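Local coordinates for bacterial bifunctional deaminase-reductase C-terminal domain-containing protein (Corynebacterium diphtheriae, PDB 2P4G), which probably acts as an NADP-dependent pyrimidine reductase of the kind that works in riboflavin biosynthesis, at residues Y23-L28 with F255-V260; R37-T42 with I67-W72; E86-V91 with S192-P197; N99-L104 with G108-T113. All coordinates share one frame; numbering follows the deposited sequence. Where two conformers were deposited one is given.

Contact 1 of 4, residues Y23-L28 with F255-V260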
loop_
_atom_site.group_PDB
_atom_site.type_symbol
_atom_site.label_atom_id
_atom_site.label_comp_id
_atom_site.label_asym_id
_atom_site.label_seq_id
_atom_site.Cartn_x
_atom_site.Cartn_y
_atom_site.Cartn_z
ATOM N N TYR A 23 18.362 -14.092 0.352
ATOM C CA TYR A 23 18.861 -15.397 0.740
ATOM C C TYR A 23 18.820 -15.702 2.240
ATOM O O TYR A 23 18.910 -16.878 2.637
ATOM C CB TYR A 23 20.305 -15.561 0.235
ATOM C CG TYR A 23 20.418 -15.611 -1.267
ATOM C CD1 TYR A 23 20.131 -16.780 -1.961
ATOM C CD2 TYR A 23 20.826 -14.490 -2.001
ATOM C CE1 TYR A 23 20.245 -16.836 -3.348
ATOM C CE2 TYR A 23 20.942 -14.538 -3.383
ATOM C CZ TYR A 23 20.649 -15.714 -4.054
ATOM O OH TYR A 23 20.762 -15.780 -5.428
ATOM N N GLY A 24 18.700 -14.668 3.069
ATOM C CA GLY A 24 18.951 -14.816 4.500
ATOM C C GLY A 24 17.711 -15.069 5.342
ATOM O O GLY A 24 16.603 -14.784 4.904
ATOM N N ALA A 25 17.934 -15.579 6.555
ATOM C CA ALA A 25 16.875 -15.996 7.487
ATOM C C ALA A 25 15.867 -16.946 6.844
ATOM O O ALA A 25 14.649 -16.772 6.994
ATOM C CB ALA A 25 16.160 -14.770 8.109
ATOM N N LEU A 26 16.388 -17.947 6.139
ATOM C CA LEU A 26 15.570 -18.997 5.542
ATOM C C LEU A 26 16.012 -20.407 6.007
ATOM O O LEU A 26 17.152 -20.595 6.448
ATOM C CB LEU A 26 15.622 -18.895 4.014
ATOM C CG LEU A 26 15.016 -17.628 3.406
ATOM C CD1 LEU A 26 15.481 -17.431 1.993
ATOM C CD2 LEU A 26 13.506 -17.684 3.465
ATOM N N PRO A 27 15.101 -21.398 5.932
ATOM C CA PRO A 27 15.470 -22.808 6.133
ATOM C C PRO A 27 16.180 -23.431 4.925
ATOM O O PRO A 27 16.472 -22.722 3.958
ATOM C CB PRO A 27 14.116 -23.502 6.364
ATOM C CG PRO A 27 13.083 -22.408 6.409
ATOM C CD PRO A 27 13.656 -21.244 5.697
ATOM N N LEU A 28 16.423 -24.747 4.976
ATOM C CA LEU A 28 17.097 -25.495 3.893
ATOM C C LEU A 28 16.264 -25.644 2.608
ATOM O O LEU A 28 16.710 -26.263 1.642
ATOM C CB LEU A 28 17.501 -26.882 4.387
ATOM N N PHE A 255 11.837 -1.989 1.897
ATOM C CA PHE A 255 11.920 -3.288 1.309
ATOM C C PHE A 255 11.442 -4.255 2.361
ATOM O O PHE A 255 11.901 -4.209 3.501
ATOM C CB PHE A 255 13.348 -3.612 0.895
ATOM C CG PHE A 255 13.930 -2.619 -0.043
ATOM C CD1 PHE A 255 13.579 -2.630 -1.384
ATOM C CD2 PHE A 255 14.807 -1.662 0.401
ATOM C CE1 PHE A 255 14.098 -1.724 -2.242
ATOM C CE2 PHE A 255 15.338 -0.750 -0.473
ATOM C CZ PHE A 255 14.987 -0.778 -1.797
ATOM N N SER A 256 10.534 -5.137 1.952
ATOM C CA SER A 256 9.886 -6.077 2.849
ATOM C C SER A 256 9.845 -7.438 2.166
ATOM O O SER A 256 9.622 -7.522 0.975
ATOM C CB SER A 256 8.461 -5.614 3.170
ATOM O OG SER A 256 7.650 -5.667 2.012
ATOM N N ARG A 257 10.103 -8.488 2.933
ATOM C CA ARG A 257 9.932 -9.834 2.483
ATOM C C ARG A 257 8.913 -10.474 3.400
ATOM O O ARG A 257 9.099 -10.484 4.645
ATOM C CB ARG A 257 11.235 -10.607 2.587
ATOM C CG ARG A 257 11.165 -11.943 1.862
ATOM C CD ARG A 257 12.459 -12.703 1.965
ATOM N NE ARG A 257 12.623 -13.250 3.288
ATOM C CZ ARG A 257 13.737 -13.826 3.725
ATOM N NH1 ARG A 257 14.796 -13.923 2.947
ATOM N NH2 ARG A 257 13.771 -14.311 4.956
ATOM N N TYR A 258 7.856 -11.013 2.786
ATOM C CA TYR A 258 6.798 -11.744 3.485
ATOM C C TYR A 258 6.685 -13.177 3.011
ATOM O O TYR A 258 6.882 -13.472 1.832
ATOM C CB TYR A 258 5.445 -11.132 3.183
ATOM C CG TYR A 258 5.236 -9.714 3.641
ATOM C CD1 TYR A 258 4.744 -9.438 4.929
ATOM C CD2 TYR A 258 5.467 -8.640 2.771
ATOM C CE1 TYR A 258 4.501 -8.122 5.351
ATOM C CE2 TYR A 258 5.239 -7.313 3.185
ATOM C CZ TYR A 258 4.744 -7.070 4.466
ATOM O OH TYR A 258 4.522 -5.781 4.860
ATOM N N LYS A 259 6.277 -14.043 3.928
ATOM C CA LYS A 259 5.898 -15.407 3.604
ATOM C C LYS A 259 4.396 -15.429 3.393
ATOM O O LYS A 259 3.644 -14.953 4.241
ATOM C CB LYS A 259 6.302 -16.340 4.747
ATOM C CG LYS A 259 5.669 -17.742 4.745
ATOM C CD LYS A 259 6.078 -18.584 3.540
ATOM C CE LYS A 259 6.018 -20.068 3.845
ATOM N NZ LYS A 259 6.887 -20.460 5.003
ATOM N N VAL A 260 3.956 -16.000 2.277
ATOM C CA VAL A 260 2.527 -16.094 1.966
ATOM C C VAL A 260 1.881 -17.297 2.639
ATOM O O VAL A 260 2.328 -18.408 2.472
ATOM C CB VAL A 260 2.287 -16.168 0.454
ATOM C CG1 VAL A 260 0.823 -16.405 0.159
ATOM C CG2 VAL A 260 2.780 -14.908 -0.204
HETATM O O HOH W 1 12.480 -15.638 7.532
#
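Arg257 reaches out from strand 254-260 and closes on the carbonyl of Gly24 with both terminal nitrogens, showing how one side chain can tether a loop to a sheet. Arg257 NH1 and NH2 donate to Gly24 O at 2.8 and 2.9 Å, both bonds bent (143° and 139°) and in the carbonyl plane, with the oxygen close to the guanidinium plane. The side chain runs straight from the strand and bends at chi3 (74°), which turns the flat group toward the loop. Leu26 CD2 lies over one face, toward its rim, 3.7 Å from Arg257 NH2. Gly24 is the first residue beyond helix 18-23, so the arginine holds the exit of this N-terminal helix against the antiparallel end of the mixed sheet. Ile21 O also accepts from NH1, and NE forms a salt bridge with Glu244 on the adjoining strand. The Ala25 side is looser: Ala25 O lies 3.3 Å from Arg257 NH2 in a weak bond, and a water donates to it while accepting weakly from NH2.

Contact 2 of 4, residues R37-T42 with I67-W72. With EDO (1,2-ethanediol), chain L; EDO (1,2-ethanediol), chain G.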
loop_
_atom_site.group_PDB
_atom_site.type_symbol
_atom_site.label_atom_id
_atom_site.label_comp_id
_atom_site.label_asym_id
_atom_site.label_seq_id
_atom_site.Cartn_x
_atom_site.Cartn_y
_atom_site.Cartn_z
ATOM N N ARG A 37 8.382 -16.886 -5.903
ATOM C CA ARG A 37 8.348 -15.588 -5.264
ATOM C C ARG A 37 7.842 -14.548 -6.234
ATOM O O ARG A 37 8.175 -14.573 -7.415
ATOM C CB ARG A 37 9.734 -15.165 -4.802
ATOM C CG ARG A 37 10.364 -16.171 -3.905
ATOM C CD ARG A 37 11.430 -15.520 -3.073
ATOM N NE ARG A 37 12.227 -16.478 -2.318
ATOM C CZ ARG A 37 13.318 -16.140 -1.650
ATOM N NH1 ARG A 37 13.743 -14.880 -1.653
ATOM N NH2 ARG A 37 13.993 -17.064 -0.996
ATOM N N ALA A 38 7.037 -13.636 -5.713
ATOM C CA ALA A 38 6.587 -12.488 -6.473
ATOM C C ALA A 38 7.416 -11.294 -6.001
ATOM O O ALA A 38 7.684 -11.173 -4.815
ATOM C CB ALA A 38 5.108 -12.265 -6.247
ATOM N N ILE A 39 7.847 -10.441 -6.928
ATOM C CA ILE A 39 8.578 -9.220 -6.581
ATOM C C ILE A 39 7.853 -8.004 -7.140
ATOM O O ILE A 39 7.486 -7.968 -8.310
ATOM C CB ILE A 39 10.079 -9.263 -7.015
ATOM C CG1 ILE A 39 10.795 -7.998 -6.552
ATOM C CG2 ILE A 39 10.253 -9.482 -8.546
ATOM C CD1 ILE A 39 12.221 -8.220 -6.214
ATOM N N ALA A 40 7.605 -7.009 -6.295
ATOM C CA ALA A 40 6.730 -5.922 -6.722
ATOM C C ALA A 40 7.106 -4.606 -6.039
ATOM O O ALA A 40 7.806 -4.601 -5.021
ATOM C CB ALA A 40 5.232 -6.305 -6.501
ATOM N N ILE A 41 6.708 -3.506 -6.673
ATOM C CA ILE A 41 6.863 -2.160 -6.141
ATOM C C ILE A 41 5.493 -1.478 -6.097
ATOM O O ILE A 41 4.651 -1.683 -6.963
ATOM C CB ILE A 41 7.921 -1.333 -6.980
ATOM C CG1 ILE A 41 8.248 0.002 -6.295
ATOM C CG2 ILE A 41 7.458 -1.127 -8.390
ATOM C CD1 ILE A 41 9.528 0.647 -6.817
ATOM N N THR A 42 5.265 -0.661 -5.080
ATOM C CA THR A 42 3.984 0.009 -4.911
ATOM C C THR A 42 4.194 1.369 -4.260
ATOM O O THR A 42 5.140 1.556 -3.495
ATOM C CB THR A 42 3.028 -0.852 -4.013
ATOM O OG1 THR A 42 1.753 -0.212 -3.910
ATOM C CG2 THR A 42 3.620 -1.085 -2.598
ATOM N N ILE A 67 17.784 -7.567 -9.516
ATOM C CA ILE A 67 18.884 -8.345 -10.095
ATOM C C ILE A 67 19.287 -9.488 -9.166
ATOM O O ILE A 67 19.531 -10.605 -9.622
ATOM C CB ILE A 67 20.108 -7.463 -10.412
ATOM C CG1 ILE A 67 19.777 -6.478 -11.534
ATOM C CG2 ILE A 67 21.306 -8.306 -10.836
ATOM C CD1 ILE A 67 19.153 -7.102 -12.683
ATOM N N GLN A 68 19.346 -9.202 -7.873
ATOM C CA GLN A 68 19.683 -10.224 -6.860
ATOM C C GLN A 68 18.685 -11.387 -6.935
ATOM O O GLN A 68 19.079 -12.548 -6.922
ATOM C CB GLN A 68 19.693 -9.611 -5.447
ATOM C CG GLN A 68 20.341 -10.464 -4.400
ATOM C CD GLN A 68 21.851 -10.395 -4.464
ATOM O OE1 GLN A 68 22.504 -11.251 -5.063
ATOM N NE2 GLN A 68 22.412 -9.356 -3.873
ATOM N N LEU A 69 17.401 -11.061 -7.047
ATOM C CA LEU A 69 16.339 -12.084 -7.096
ATOM C C LEU A 69 16.376 -12.856 -8.407
ATOM O O LEU A 69 16.178 -14.068 -8.431
ATOM C CB LEU A 69 14.946 -11.468 -6.855
ATOM C CG LEU A 69 13.796 -12.485 -6.645
ATOM C CD1 LEU A 69 14.005 -13.421 -5.446
ATOM C CD2 LEU A 69 12.452 -11.797 -6.541
ATOM N N ARG A 70 16.699 -12.156 -9.480
ATOM C CA ARG A 70 17.007 -12.807 -10.748
ATOM C C ARG A 70 18.175 -13.782 -10.666
ATOM O O ARG A 70 18.155 -14.815 -11.328
ATOM C CB ARG A 70 17.267 -11.769 -11.851
ATOM C CG ARG A 70 15.986 -11.126 -12.359
ATOM C CD ARG A 70 16.239 -10.171 -13.519
ATOM N NE ARG A 70 14.966 -9.866 -14.168
ATOM C CZ ARG A 70 14.832 -9.487 -15.435
ATOM N NH1 ARG A 70 15.890 -9.321 -16.214
ATOM N NH2 ARG A 70 13.621 -9.281 -15.923
ATOM N N GLY A 71 19.176 -13.460 -9.853
ATOM C CA GLY A 71 20.289 -14.351 -9.616
ATOM C C GLY A 71 19.911 -15.590 -8.837
ATOM O O GLY A 71 20.595 -16.606 -8.922
ATOM N N TRP A 72 18.849 -15.474 -8.050
ATOM C CA TRP A 72 18.259 -16.577 -7.278
ATOM C C TRP A 72 17.394 -17.475 -8.158
ATOM O O TRP A 72 17.306 -18.666 -7.907
ATOM C CB TRP A 72 17.403 -15.979 -6.137
ATOM C CG TRP A 72 16.395 -16.882 -5.509
ATOM C CD1 TRP A 72 16.564 -17.632 -4.380
ATOM C CD2 TRP A 72 15.041 -17.099 -5.937
ATOM N NE1 TRP A 72 15.405 -18.316 -4.087
ATOM C CE2 TRP A 72 14.456 -18.004 -5.028
ATOM C CE3 TRP A 72 14.262 -16.611 -7.004
ATOM C CZ2 TRP A 72 13.132 -18.442 -5.156
ATOM C CZ3 TRP A 72 12.964 -17.052 -7.140
ATOM C CH2 TRP A 72 12.409 -17.961 -6.221
HETATM C C1 EDO L . 4.925 -3.492 -9.678
HETATM O O1 EDO L . 6.068 -4.301 -9.350
HETATM C C2 EDO L . 4.569 -3.691 -11.152
HETATM O O2 EDO L . 3.928 -4.958 -11.322
HETATM C C1 EDO G . 16.860 -7.082 -19.248
HETATM O O1 EDO G . 17.595 -5.856 -19.160
HETATM C C2 EDO G . 15.415 -7.082 -18.676
HETATM O O2 EDO G . 14.742 -8.407 -18.750
#
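Two side chains of strand 35-43, Arg37 and Ile39, meet Leu69 and Trp72 of helix 60-72. Ile39 and Leu69 reach toward each other tip to tip, Leu69 CD2 lying 3.5 Å from Ile39 CB and 3.6 Å from Ile39 CD1. The other branch of the leucine, CD1, approaches the arginine, 4.1 Å from Arg37 NH1. Arg37 passes over one face of the Trp72 indole: its CD makes a CH-pi contact with the six-membered ring, while CZ takes part in an off-centre cation-pi interaction with the five-membered ring. Guanidinium and ring planes are 40° apart, so this is a tilted overlay. The extended run from CG to NE carries the aliphatic part slantwise over the indole, from near CH2 toward NE1.

The charged end is fixed from outside the two segments, by a salt bridge from NE to Glu35 and by NH1 bonds to His213 and Val22 O. Beyond the leucine, Ser192 of the adjoining strand extends the packing. Strand and helix run nearly antiparallel, at 168° with axes 10.6 Å apart. Helix 60-72 links the parallel strands 35-43 and 75-79, a beta-alpha-beta crossover, with strand 190-195 lying between those two in the sheet.

Contact 3 of 4, residues E86-V91 with S192-P197. With EDO (1,2-ethanediol), chain G; EDO (1,2-ethanediol), chain C; EDO (1,2-ethanediol), chain P; EDO (1,2-ethanediol), chain J.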
loop_
_atom_site.group_PDB
_atom_site.type_symbol
_atom_site.label_atom_id
_atom_site.label_comp_id
_atom_site.label_asym_id
_atom_site.label_seq_id
_atom_site.Cartn_x
_atom_site.Cartn_y
_atom_site.Cartn_z
ATOM N N GLU A 86 8.154 -1.718 -19.147
ATOM C CA GLU A 86 9.384 -1.588 -18.383
ATOM C C GLU A 86 10.639 -1.784 -19.226
ATOM O O GLU A 86 11.699 -1.926 -18.674
ATOM C CB GLU A 86 9.357 -2.577 -17.216
ATOM C CG GLU A 86 8.184 -2.359 -16.250
ATOM C CD GLU A 86 8.090 -0.938 -15.680
ATOM O OE1 GLU A 86 9.140 -0.344 -15.357
ATOM O OE2 GLU A 86 6.949 -0.422 -15.549
ATOM N N ASN A 87 10.520 -1.811 -20.558
ATOM C CA ASN A 87 11.692 -1.836 -21.442
ATOM C C ASN A 87 12.611 -3.044 -21.128
ATOM O O ASN A 87 13.851 -2.960 -21.097
ATOM C CB ASN A 87 12.413 -0.460 -21.385
ATOM C CG ASN A 87 13.477 -0.272 -22.489
ATOM O OD1 ASN A 87 13.373 -0.845 -23.588
ATOM N ND2 ASN A 87 14.521 0.552 -22.189
ATOM N N TYR A 88 11.983 -4.185 -20.899
ATOM C CA TYR A 88 12.736 -5.391 -20.693
ATOM C C TYR A 88 13.501 -5.766 -21.947
ATOM O O TYR A 88 13.002 -5.631 -23.059
ATOM C CB TYR A 88 11.837 -6.557 -20.337
ATOM C CG TYR A 88 11.439 -6.702 -18.904
ATOM C CD1 TYR A 88 11.135 -5.604 -18.116
ATOM C CD2 TYR A 88 11.286 -7.969 -18.353
ATOM C CE1 TYR A 88 10.713 -5.765 -16.799
ATOM C CE2 TYR A 88 10.883 -8.130 -17.054
ATOM C CZ TYR A 88 10.598 -7.029 -16.285
ATOM O OH TYR A 88 10.211 -7.215 -14.995
ATOM N N GLY A 89 14.706 -6.280 -21.744
ATOM C CA GLY A 89 15.501 -6.854 -22.785
ATOM C C GLY A 89 15.916 -8.252 -22.382
ATOM O O GLY A 89 15.385 -8.825 -21.423
ATOM N N PRO A 90 16.885 -8.814 -23.112
ATOM C CA PRO A 90 17.439 -10.085 -22.674
ATOM C C PRO A 90 17.981 -9.992 -21.238
ATOM O O PRO A 90 18.624 -9.005 -20.871
ATOM C CB PRO A 90 18.538 -10.364 -23.701
ATOM C CG PRO A 90 18.103 -9.614 -24.934
ATOM C CD PRO A 90 17.488 -8.351 -24.370
ATOM N N VAL A 91 17.701 -11.028 -20.446
ATOM C CA VAL A 91 18.132 -11.068 -19.074
ATOM C C VAL A 91 19.649 -10.956 -19.016
ATOM O O VAL A 91 20.379 -11.606 -19.796
ATOM C CB VAL A 91 17.621 -12.328 -18.380
ATOM C CG1 VAL A 91 18.218 -12.472 -16.983
ATOM C CG2 VAL A 91 16.078 -12.312 -18.338
ATOM N N SER A 192 10.629 -16.445 -10.206
ATOM C CA SER A 192 10.351 -15.089 -9.766
ATOM C C SER A 192 9.242 -14.554 -10.670
ATOM O O SER A 192 9.353 -14.640 -11.887
ATOM C CB SER A 192 11.620 -14.242 -9.846
ATOM O OG SER A 192 11.355 -12.862 -9.628
ATOM N N ILE A 193 8.157 -14.054 -10.078
ATOM C CA ILE A 193 7.106 -13.384 -10.845
ATOM C C ILE A 193 7.348 -11.901 -10.662
ATOM O O ILE A 193 7.244 -11.389 -9.538
ATOM C CB ILE A 193 5.680 -13.749 -10.368
ATOM C CG1 ILE A 193 5.446 -15.256 -10.538
ATOM C CG2 ILE A 193 4.592 -12.876 -11.118
ATOM C CD1 ILE A 193 4.069 -15.753 -9.994
ATOM N N GLU A 194 7.711 -11.230 -11.749
ATOM C CA GLU A 194 8.064 -9.828 -11.709
ATOM C C GLU A 194 6.875 -8.952 -12.057
ATOM O O GLU A 194 6.944 -7.720 -12.097
ATOM C CB GLU A 194 9.190 -9.562 -12.663
ATOM C CG GLU A 194 10.435 -10.227 -12.239
ATOM C CD GLU A 194 11.616 -9.847 -13.068
ATOM O OE1 GLU A 194 11.456 -9.186 -14.128
ATOM O OE2 GLU A 194 12.730 -10.215 -12.655
ATOM N N GLY A 195 5.776 -9.618 -12.346
ATOM C CA GLY A 195 4.537 -8.977 -12.308
ATOM C C GLY A 195 3.775 -8.861 -13.580
ATOM O O GLY A 195 3.829 -9.729 -14.465
ATOM N N GLY A 196 3.148 -7.690 -13.630
ATOM C CA GLY A 196 1.823 -7.538 -14.001
ATOM C C GLY A 196 1.017 -7.733 -12.722
ATOM O O GLY A 196 0.986 -8.837 -12.189
ATOM N N PRO A 197 0.368 -6.666 -12.214
ATOM C CA PRO A 197 -0.699 -6.805 -11.203
ATOM C C PRO A 197 -1.649 -7.978 -11.443
ATOM O O PRO A 197 -1.998 -8.705 -10.504
ATOM C CB PRO A 197 -1.461 -5.481 -11.324
ATOM C CG PRO A 197 -0.433 -4.502 -11.743
ATOM C CD PRO A 197 0.632 -5.245 -12.529
HETATM C C1 EDO G . 16.860 -7.082 -19.248
HETATM O O1 EDO G . 17.595 -5.856 -19.160
HETATM C C2 EDO G . 15.415 -7.082 -18.676
HETATM O O2 EDO G . 14.742 -8.407 -18.750
HETATM C C1 EDO C . 14.469 -4.281 -16.715
HETATM O O1 EDO C . 13.362 -3.351 -16.702
HETATM C C2 EDO C . 14.289 -5.375 -15.656
HETATM O O2 EDO C . 15.553 -5.795 -15.113
HETATM C C1 EDO P . 4.153 -2.108 -14.645
HETATM O O1 EDO P . 4.447 -1.569 -15.946
HETATM C C2 EDO P . 2.781 -2.793 -14.558
HETATM O O2 EDO P . 1.998 -2.659 -15.761
HETATM C C1 EDO J . 9.925 -3.741 -9.214
HETATM O O1 EDO J . 10.624 -3.837 -7.977
HETATM C C2 EDO J . 9.346 -5.130 -9.472
HETATM O O2 EDO J . 8.313 -5.182 -10.495
HETATM O O HOH W 2 8.866 -5.185 -13.434
#
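Tyr88 and Glu194 meet through one direct hydrogen bond, in which Tyr88 OH donates to Glu194 OE1 over a very short 2.5 Å, a length that is doubtful in detail. The ring and carboxylate planes stand 74° apart, and Glu194 OE1 also comes within 3.2 Å of Tyr88 CE2. Glu194 is extended beyond CG (chi2 -173°), which carries its acid group out from the strand to the phenol. Its OE2 forms a salt bridge with Arg70 NE, so both carboxylate oxygens have a partner.

Solvent-mediated contacts add a softer layer. A water donates to Tyr88 OH at 2.9 Å and, weakly, to Glu194 O. Ethanediol molecules, probably from the crystallisation liquor, line this side of the loop: one sets its C2 over a face of the tyrosine ring, and another bonds to Gly89 O. Their clustering is consistent with a pocket beside the C-terminal end of strand 190-195.

Both partners lie near helix ends. A Schellman motif with Asn87 as its C-prime residue ends helix 80-85 just before Tyr88, while Gly196 is at the N-cap position of helix 197-206. The bond thus joins the loop following helix 80-85 to strand 190-195, with helix 60-72 touching both side chains and strand 75-79 packing beside them.

Contact 4 of 4, residues N99-L104 with G108-T113. With EDO (1,2-ethanediol), chain I.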
loop_
_atom_site.group_PDB
_atom_site.type_symbol
_atom_site.label_atom_id
_atom_site.label_comp_id
_atom_site.label_asym_id
_atom_site.label_seq_id
_atom_site.Cartn_x
_atom_site.Cartn_y
_atom_site.Cartn_z
ATOM N N ASN A 99 28.850 -16.443 -12.391
ATOM C CA ASN A 99 29.913 -17.364 -11.997
ATOM C C ASN A 99 29.550 -18.167 -10.743
ATOM O O ASN A 99 29.702 -19.388 -10.747
ATOM C CB ASN A 99 31.262 -16.650 -11.828
ATOM C CG ASN A 99 32.106 -16.662 -13.105
ATOM O OD1 ASN A 99 31.866 -17.432 -14.046
ATOM N ND2 ASN A 99 33.113 -15.803 -13.129
ATOM N N GLN A 100 29.041 -17.515 -9.697
ATOM C CA GLN A 100 28.477 -18.252 -8.536
ATOM C C GLN A 100 27.431 -19.293 -8.986
ATOM O O GLN A 100 27.450 -20.426 -8.528
ATOM C CB GLN A 100 27.844 -17.305 -7.487
ATOM C CG GLN A 100 28.800 -16.814 -6.398
ATOM N N ARG A 101 26.534 -18.904 -9.889
ATOM C CA ARG A 101 25.540 -19.828 -10.430
ATOM C C ARG A 101 26.142 -21.036 -11.144
ATOM O O ARG A 101 25.858 -22.170 -10.768
ATOM C CB ARG A 101 24.602 -19.097 -11.392
ATOM C CG ARG A 101 23.670 -18.110 -10.717
ATOM C CD ARG A 101 22.861 -17.358 -11.748
ATOM N NE ARG A 101 22.001 -18.276 -12.497
ATOM C CZ ARG A 101 20.678 -18.331 -12.395
ATOM N NH1 ARG A 101 20.042 -17.486 -11.608
ATOM N NH2 ARG A 101 19.987 -19.216 -13.101
ATOM N N GLN A 102 26.956 -20.779 -12.172
ATOM C CA GLN A 102 27.557 -21.832 -13.021
ATOM C C GLN A 102 28.391 -22.823 -12.220
ATOM O O GLN A 102 28.308 -24.032 -12.447
ATOM C CB GLN A 102 28.428 -21.230 -14.147
ATOM C CG GLN A 102 27.645 -20.579 -15.323
ATOM C CD GLN A 102 28.545 -20.176 -16.531
ATOM O OE1 GLN A 102 29.766 -20.004 -16.410
ATOM N NE2 GLN A 102 27.923 -20.026 -17.690
ATOM N N LYS A 103 29.186 -22.319 -11.284
ATOM C CA LYS A 103 29.953 -23.200 -10.403
ATOM C C LYS A 103 29.013 -24.055 -9.546
ATOM O O LYS A 103 29.305 -25.226 -9.303
ATOM C CB LYS A 103 30.987 -22.437 -9.539
ATOM C CG LYS A 103 30.406 -21.606 -8.397
ATOM C CD LYS A 103 31.498 -20.857 -7.636
ATOM N N LEU A 104 27.873 -23.498 -9.121
ATOM C CA LEU A 104 26.845 -24.304 -8.425
ATOM C C LEU A 104 26.001 -25.149 -9.405
ATOM O O LEU A 104 24.942 -25.654 -9.040
ATOM C CB LEU A 104 25.958 -23.427 -7.537
ATOM C CG LEU A 104 26.703 -22.871 -6.321
ATOM N N GLY A 108 23.553 -20.189 -16.426
ATOM C CA GLY A 108 24.081 -18.869 -16.099
ATOM C C GLY A 108 23.007 -17.840 -15.841
ATOM O O GLY A 108 23.134 -17.026 -14.938
ATOM N N LEU A 109 21.950 -17.906 -16.651
ATOM C CA LEU A 109 20.839 -16.963 -16.626
ATOM C C LEU A 109 19.485 -17.654 -16.455
ATOM O O LEU A 109 19.239 -18.711 -17.036
ATOM C CB LEU A 109 20.808 -16.171 -17.926
ATOM C CG LEU A 109 22.041 -15.290 -18.140
ATOM C CD1 LEU A 109 22.311 -15.117 -19.618
ATOM C CD2 LEU A 109 21.892 -13.949 -17.423
ATOM N N PRO A 110 18.583 -17.036 -15.682
ATOM C CA PRO A 110 17.234 -17.578 -15.614
ATOM C C PRO A 110 16.484 -17.422 -16.934
ATOM O O PRO A 110 16.751 -16.505 -17.694
ATOM C CB PRO A 110 16.561 -16.708 -14.537
ATOM C CG PRO A 110 17.325 -15.431 -14.574
ATOM C CD PRO A 110 18.740 -15.826 -14.854
ATOM N N LYS A 111 15.529 -18.310 -17.174
ATOM C CA LYS A 111 14.711 -18.275 -18.366
ATOM C C LYS A 111 13.655 -17.211 -18.211
ATOM O O LYS A 111 12.838 -17.249 -17.283
ATOM C CB LYS A 111 14.028 -19.636 -18.600
ATOM C CG LYS A 111 13.285 -19.774 -19.928
ATOM C CD LYS A 111 14.258 -19.799 -21.083
ATOM C CE LYS A 111 13.592 -20.020 -22.446
ATOM N NZ LYS A 111 14.621 -19.993 -23.537
ATOM N N LEU A 112 13.646 -16.269 -19.141
ATOM C CA LEU A 112 12.587 -15.272 -19.190
ATOM C C LEU A 112 11.356 -15.858 -19.848
ATOM O O LEU A 112 11.416 -16.322 -20.987
ATOM C CB LEU A 112 13.049 -14.029 -19.961
ATOM C CG LEU A 112 12.101 -12.850 -20.050
ATOM C CD1 LEU A 112 11.712 -12.312 -18.647
ATOM C CD2 LEU A 112 12.747 -11.768 -20.916
ATOM N N THR A 113 10.239 -15.789 -19.129
ATOM C CA THR A 113 8.953 -16.355 -19.552
ATOM C C THR A 113 7.907 -15.247 -19.621
ATOM O O THR A 113 7.635 -14.555 -18.628
ATOM C CB THR A 113 8.475 -17.473 -18.582
ATOM O OG1 THR A 113 9.526 -18.423 -18.426
ATOM C CG2 THR A 113 7.210 -18.192 -19.098
HETATM C C1 EDO I . 17.438 -20.323 -20.059
HETATM O O1 EDO I . 18.249 -19.289 -19.483
HETATM C C2 EDO I . 18.022 -21.726 -19.883
HETATM O O2 EDO I . 17.309 -22.491 -18.880
HETATM O O HOH W 3 24.900 -21.455 -18.455
#
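Gln102 and Gly108 bring the two backbones within 5.5 Å at their CA atoms, where the last turns of helix 95-103 lie beside the chain leading into strand 111-115. Leu104 is the first residue to leave helical geometry, and only three residues separate the segments, so the chain turns sharply. Gly108 itself has helical backbone angles (-59/-40) before Leu109 and Pro110 extend toward the strand.

Arg101 supplies most of the side-chain contact. It bends at chi3 (63°), and the Arg101 and Pro110 side chains cross at about a right angle. Pro110 CD sits over one guanidinium face, toward its rim, 3.9 Å from Arg101 NH1. Arg101 NE is 3.0 Å from Gly108 O, but the angle is too poor for a hydrogen bond. The polar end is anchored instead by Ala73 O, which accepts from NH1, and by Cys107 O, which accepts from NE. On the outer side Gln102 CG lies 4.0 Å from Gly108 CA. A water accepts from Gly108 N at 2.7 Å and weakly from Gln102 NE2.

With Arg101 tying the loop, at Cys107 O, to the chain after helix 60-72, at Ala73 O, this forms the second half of the beta-alpha-beta crossover from strand 75-79 to its parallel neighbour 111-115.

The four contacts all reach the same mixed sheet. Contacts 2, 3 and 4 are nested inside the chain loop that contact 1 closes; contact 2 closes before contacts 3 and 4 open, and contact 4 is nested inside contact 3. Contacts 2 and 3 have centres about 10 Å apart: Arg70 NE reaches Glu194 OE2 at 2.7 Å, and both contacts touch one ethanediol, which Arg70 and Gly89 bind together. Such molecules often mark pockets, though no substrate is bound here. Contact 1 abuts contact 2 where Leu26 CD1 lies 3.4 Å from Arg37 NH2. Contact 4 meets contact 2 through Arg101 NH1 and the backbone oxygens of Arg70 and Gly71, and contact 3 through Val91 and Pro110.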